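Local coordinates for shikimate 5-dehydrogenase AroE (5-dehydroshikimate reductase) (Mycobacterium tuberculosis, PDB 4P4G), which probably catalyses the NADP-dependent interconversion of 3-dehydroshikimate and shikimate, the fourth of seven steps leading to chorismate in aromatic amino-acid biosynthesis, at residues 235-238 / 239-242; 190-194 / 195-199; 176-179 / 180-184. All blocks are in the same frame, centred on the assembly; numbering follows the deposited sequence.

Interaction 1: 235-238 / 239-242; sequences SGLQ and MLLH. With SKM ((3R,4S,5R)-3,4,5-trihydroxycyclohex-1-ene-1-carboxylic acid), chain C.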
# COMPACT_ATOMS: atom_id res chain seq x y z
N SER A 235 9.71 -3.27 6.96
CA SER A 235 8.76 -4.31 6.57
C SER A 235 7.40 -3.73 6.21
O SER A 235 7.09 -2.57 6.52
CB SER A 235 8.59 -5.34 7.67
OG SER A 235 7.57 -4.97 8.56
N GLY A 236 6.57 -4.56 5.57
CA GLY A 236 5.22 -4.18 5.19
C GLY A 236 4.34 -3.84 6.37
O GLY A 236 3.29 -3.20 6.21
N LEU A 237 4.74 -4.28 7.56
CA LEU A 237 3.97 -3.97 8.76
C LEU A 237 4.00 -2.49 9.05
O LEU A 237 3.02 -1.93 9.57
CB LEU A 237 4.52 -4.72 9.98
CG LEU A 237 4.24 -6.21 10.11
CD1 LEU A 237 4.69 -6.71 11.48
CD2 LEU A 237 2.76 -6.48 9.90
N GLN A 238 5.12 -1.83 8.75
CA GLN A 238 5.21 -0.39 8.99
C GLN A 238 4.31 0.36 7.99
O GLN A 238 3.62 1.32 8.36
CB GLN A 238 6.67 0.10 8.95
CG GLN A 238 7.56 -0.54 10.04
CD GLN A 238 7.03 -0.29 11.45
OE1 GLN A 238 6.59 0.82 11.77
NE2 GLN A 238 7.06 -1.32 12.28
N MET A 239 4.30 -0.10 6.74
CA MET A 239 3.37 0.47 5.75
C MET A 239 1.92 0.23 6.17
O MET A 239 1.08 1.12 6.07
CB MET A 239 3.60 -0.11 4.35
CG MET A 239 2.82 0.63 3.26
SD MET A 239 3.06 -0.06 1.62
CE MET A 239 4.82 -0.36 1.65
N LEU A 240 1.64 -0.98 6.67
CA LEU A 240 0.29 -1.32 7.14
C LEU A 240 -0.20 -0.38 8.25
O LEU A 240 -1.32 0.10 8.21
CB LEU A 240 0.25 -2.77 7.64
CG LEU A 240 -1.13 -3.21 8.14
CD1 LEU A 240 -2.07 -3.40 6.95
CD2 LEU A 240 -0.99 -4.50 8.96
N LEU A 241 0.65 -0.13 9.24
CA LEU A 241 0.34 0.78 10.33
C LEU A 241 0.02 2.17 9.82
O LEU A 241 -1.01 2.75 10.17
CB LEU A 241 1.53 0.88 11.27
CG LEU A 241 1.33 1.84 12.45
CD1 LEU A 241 0.18 1.38 13.33
CD2 LEU A 241 2.61 1.94 13.25
N HIS A 242 0.91 2.72 9.00
CA HIS A 242 0.76 4.11 8.59
C HIS A 242 -0.44 4.32 7.66
O HIS A 242 -1.07 5.37 7.72
CB HIS A 242 2.06 4.67 8.02
CG HIS A 242 3.06 4.98 9.09
ND1 HIS A 242 3.09 6.20 9.73
CD2 HIS A 242 4.04 4.23 9.65
CE1 HIS A 242 4.06 6.19 10.64
NE2 HIS A 242 4.65 5.00 10.61
O12 SKM C . -3.70 -0.95 1.60
C8 SKM C . -3.64 -1.97 2.60
C6 SKM C . -2.69 -3.03 2.13
O7 SKM C . -2.96 -3.39 0.79
C5 SKM C . -2.84 -4.19 2.97
C4 SKM C . -3.84 -4.45 3.81
C1 SKM C . -3.84 -5.76 4.59
O2 SKM C . -4.72 -5.97 5.43
O3 SKM C . -2.95 -6.61 4.41
C10 SKM C . -5.03 -3.47 4.03
C9 SKM C . -5.04 -2.47 2.85
O11 SKM C . -5.85 -1.42 3.26
O HOH W 1 6.89 3.42 11.19
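His242 lays the edge of its imidazole against the backbone carbonyl of Gln238 one helical turn earlier, with CD2 3.2 Å from Gln238 O and that oxygen in the plane of the ring. Gln238 O also accepts from His242 N (3.1 Å, N-H...O 165°), so ring edge and backbone meet it together. Further out, NE2 of the ring shares a water with the Gln238 amide: the water donates to Gln238 OE1 at 2.7 Å and lies 2.8 Å from His242 NE2. A bend at chi2 (-58°) folds the Gln238 chain so that OE1 can reach this bridge. The turn opens helix 236-252, where Ser235 is the N-cap: its OG accepts from Leu237 N at 3.1 Å, while Leu240 N donates to Gly236 O at 2.8 Å. On another side of the helix Leu240 belongs to the shikimate pocket. With CG anti to the backbone N (chi1 -180°), Leu240 CD1 comes within 3.8 Å of C4 of shikimate, an apolar contact with the ring carbon that bears the carboxylate. The polar groups of shikimate are held by other residues, among them Lys69, Asp105 and Tyr215. CD2 of Leu240 meets CD2 of Leu237 at 4.3 Å, and Leu237 in turn leans on Tyr215. Leu241 packs against Met261, Thr262 and Leu265 of helix 258-267.

Interaction 2: 190-194 / 195-199; sequences STIPA and EVAAG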
# COMPACT_ATOMS: atom_id res chain seq x y z
N SER A 190 9.24 -1.81 -2.88
CA SER A 190 8.87 -3.01 -3.64
C SER A 190 7.41 -3.38 -3.47
O SER A 190 6.94 -3.61 -2.35
CB SER A 190 9.73 -4.20 -3.23
OG SER A 190 9.35 -5.36 -3.97
N THR A 191 6.69 -3.46 -4.59
CA THR A 191 5.28 -3.86 -4.54
C THR A 191 4.99 -5.17 -5.27
O THR A 191 3.83 -5.53 -5.48
CB THR A 191 4.33 -2.73 -5.06
OG1 THR A 191 4.45 -2.61 -6.48
CG2 THR A 191 4.67 -1.39 -4.42
N ILE A 192 6.05 -5.89 -5.64
CA ILE A 192 5.92 -7.16 -6.36
C ILE A 192 5.91 -8.35 -5.40
O ILE A 192 6.30 -8.21 -4.24
CB ILE A 192 7.04 -7.35 -7.43
CG1 ILE A 192 8.43 -7.29 -6.79
CG2 ILE A 192 6.90 -6.32 -8.51
CD1 ILE A 192 9.55 -7.55 -7.80
N PRO A 193 5.45 -9.53 -5.88
CA PRO A 193 5.45 -10.71 -4.99
C PRO A 193 6.86 -11.06 -4.54
O PRO A 193 7.81 -10.81 -5.29
CB PRO A 193 4.90 -11.82 -5.87
CG PRO A 193 4.02 -11.11 -6.85
CD PRO A 193 4.72 -9.80 -7.13
N ALA A 194 7.00 -11.62 -3.35
CA ALA A 194 8.32 -11.95 -2.82
C ALA A 194 9.01 -12.99 -3.71
O ALA A 194 10.23 -12.98 -3.85
CB ALA A 194 8.21 -12.45 -1.37
N GLU A 195 8.21 -13.86 -4.32
CA GLU A 195 8.72 -14.92 -5.18
C GLU A 195 9.31 -14.39 -6.49
O GLU A 195 10.13 -15.05 -7.12
CB GLU A 195 7.59 -15.92 -5.49
CG GLU A 195 7.05 -16.65 -4.26
CD GLU A 195 5.96 -15.88 -3.51
OE1 GLU A 195 5.79 -14.67 -3.74
OE2 GLU A 195 5.26 -16.52 -2.69
N VAL A 196 8.86 -13.21 -6.92
CA VAL A 196 9.38 -12.57 -8.12
C VAL A 196 10.63 -11.77 -7.76
O VAL A 196 11.64 -11.85 -8.45
CB VAL A 196 8.34 -11.63 -8.78
CG1 VAL A 196 8.95 -10.90 -9.99
CG2 VAL A 196 7.11 -12.42 -9.20
N ALA A 197 10.55 -10.99 -6.68
CA ALA A 197 11.68 -10.17 -6.23
C ALA A 197 12.90 -11.02 -5.90
O ALA A 197 14.03 -10.57 -6.06
CB ALA A 197 11.28 -9.34 -5.03
N ALA A 198 12.67 -12.24 -5.42
CA ALA A 198 13.76 -13.15 -5.03
C ALA A 198 14.85 -13.30 -6.09
O ALA A 198 16.04 -13.32 -5.77
CB ALA A 198 13.21 -14.52 -4.65
N GLY A 199 14.44 -13.42 -7.36
CA GLY A 199 15.38 -13.68 -8.45
C GLY A 199 16.23 -12.47 -8.82
O GLY A 199 17.17 -12.59 -9.60
O HOH W 2 4.46 -12.55 -2.28
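Pro193 O takes two backbone donors at the start of helix 194-197. Ala197 N reaches Pro193 O almost in line with the carbonyl bond (3.1 Å, N-H...O 173°), whereas Val196 N, also 3.1 Å from Pro193 O, sits above the carbonyl plane and makes the more bent bond. Pro193 occupies the N-cap position, and its ring runs alongside Val196, the two side chains pointing the same way with Pro193 CB 4.0 Å from Val196 CG2. The other branch of Val196, CG1, is 4.0 Å from CD1 of Ile192. Ile192 CD1 also rests on Ala197 CB at 3.7 Å; it gets there because Ile192 holds CG1 between its backbone N and carbonyl carbon (chi1 58°) and then extends. On the solvent side, Glu195 bends back at chi2 (85°), and a water joins its OE1 to Ala194 N at 2.9 Å from each, occupying an N-H of the first turn. The segment leaves the end of strand 187-190 of the parallel Rossmann-type sheet, where Ser190 still pairs with Leu211 of the adjoining strand 209-212; Ile192 packs on Leu123 at the end of strand 119-123, and Ala198 touches Pro221 of helix 221-229.

Interaction 3: 176-179 / 180-184; sequences GGLA and DAVAA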
# COMPACT_ATOMS: atom_id res chain seq x y z
N GLY A 176 19.06 -5.52 -18.76
CA GLY A 176 20.43 -5.16 -18.43
C GLY A 176 20.62 -3.80 -17.79
O GLY A 176 21.75 -3.36 -17.56
N GLY A 177 19.52 -3.13 -17.49
CA GLY A 177 19.60 -1.79 -16.92
C GLY A 177 19.36 -1.74 -15.42
O GLY A 177 19.54 -0.69 -14.80
N LEU A 178 18.97 -2.87 -14.84
CA LEU A 178 18.59 -2.87 -13.43
C LEU A 178 19.75 -2.48 -12.51
O LEU A 178 19.57 -1.68 -11.59
CB LEU A 178 18.00 -4.22 -13.03
CG LEU A 178 17.45 -4.30 -11.60
CD1 LEU A 178 16.44 -3.20 -11.34
CD2 LEU A 178 16.82 -5.66 -11.34
N ALA A 179 20.94 -3.01 -12.76
CA ALA A 179 22.10 -2.73 -11.91
C ALA A 179 22.42 -1.23 -11.85
O ALA A 179 22.68 -0.69 -10.77
CB ALA A 179 23.31 -3.51 -12.39
N ASP A 180 22.41 -0.57 -13.00
CA ASP A 180 22.67 0.86 -13.05
C ASP A 180 21.55 1.68 -12.38
O ASP A 180 21.80 2.71 -11.75
CB ASP A 180 22.89 1.31 -14.49
CG ASP A 180 24.17 0.73 -15.09
OD1 ASP A 180 25.15 0.53 -14.34
OD2 ASP A 180 24.19 0.48 -16.32
N ALA A 181 20.31 1.20 -12.50
CA ALA A 181 19.18 1.85 -11.84
C ALA A 181 19.32 1.78 -10.31
O ALA A 181 19.05 2.75 -9.60
CB ALA A 181 17.87 1.24 -12.30
N VAL A 182 19.79 0.64 -9.82
CA VAL A 182 20.00 0.44 -8.39
C VAL A 182 21.13 1.31 -7.86
O VAL A 182 21.01 1.94 -6.80
CB VAL A 182 20.26 -1.05 -8.07
CG1 VAL A 182 20.75 -1.22 -6.64
CG2 VAL A 182 19.00 -1.87 -8.28
N ALA A 183 22.23 1.34 -8.61
CA ALA A 183 23.41 2.10 -8.22
C ALA A 183 23.11 3.58 -7.97
O ALA A 183 23.68 4.19 -7.07
CB ALA A 183 24.50 1.95 -9.28
N ALA A 184 22.19 4.14 -8.75
CA ALA A 184 21.87 5.56 -8.62
C ALA A 184 20.88 5.84 -7.48
O ALA A 184 20.83 6.95 -6.95
CB ALA A 184 21.32 6.09 -9.93
O HOH W 3 22.85 -2.12 -15.60
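Val182 sits just beyond the carbonyl oxygen of Leu178, one turn back along the helix. Val182 CB lies 3.6 Å from Leu178 O and about as far from Ala179 O, so the side chain starts out close to two successive carbonyl oxygens. From there the branches part, CG1 turning anti to the backbone N (chi1 169°) and CG2 anti to the carbonyl carbon. CG2 of Val182 comes to 3.4 Å from Leu178 O and also meets the leucine side chain, 4.2 Å from Leu178 CD1. Leu178 itself sets off away from the following turn, and the torsion at chi2 (54°) brings CD1 round to face the valine. Alongside this apolar pair, Val182 N donates to Leu178 O at 2.9 Å, nearly in line with the C=O bond. The bonds on either side of it along the chain, Ala181 N to Gly177 O at 3.1 Å and Ala183 N to Ala179 O at 3.0 Å, complete three consecutive i to i+4 bonds.

Ahead of the helix, a water extends the hydrogen bonding: it donates to Gly176 O at 2.6 Å and accepts from Asp180 N at 3.1 Å, tying a first-turn N-H to the incoming loop. Gly176 has a positive phi (118°), a backbone shape in which a CB would press against the preceding carbonyl. Ala179, Asp180 and Ala183 line the exposed side, while Ala181 and Val182 rest on Leu121 of strand 119-123, and Leu178 and Val182 reach Leu204 of helix 201-204. This is the pattern of the opening of a short amphipathic helix, here the one connecting strands 167-172 and 187-190 by a right-handed parallel crossover in a Rossmann-type nucleotide-binding domain.

In the fold
All three interactions lie at the beginnings of helices, and each pairs a backbone N-H or side chain with a neighbouring polar group through a water. They come in the chain order 3, 2, 1; interactions 3 and 2 flank strand 187-190, their centres about 17 Å apart. Interaction 3 is the most peripheral, about 24 Å from the centre of the chain, with alanines and an aspartate outward. Interaction 2 occupies the loop and short helix beyond that strand, mixing apolar packing with a solvent-facing glutamate. Interaction 1 lies deepest, about 8 Å from the centre, and alone among them touches shikimate.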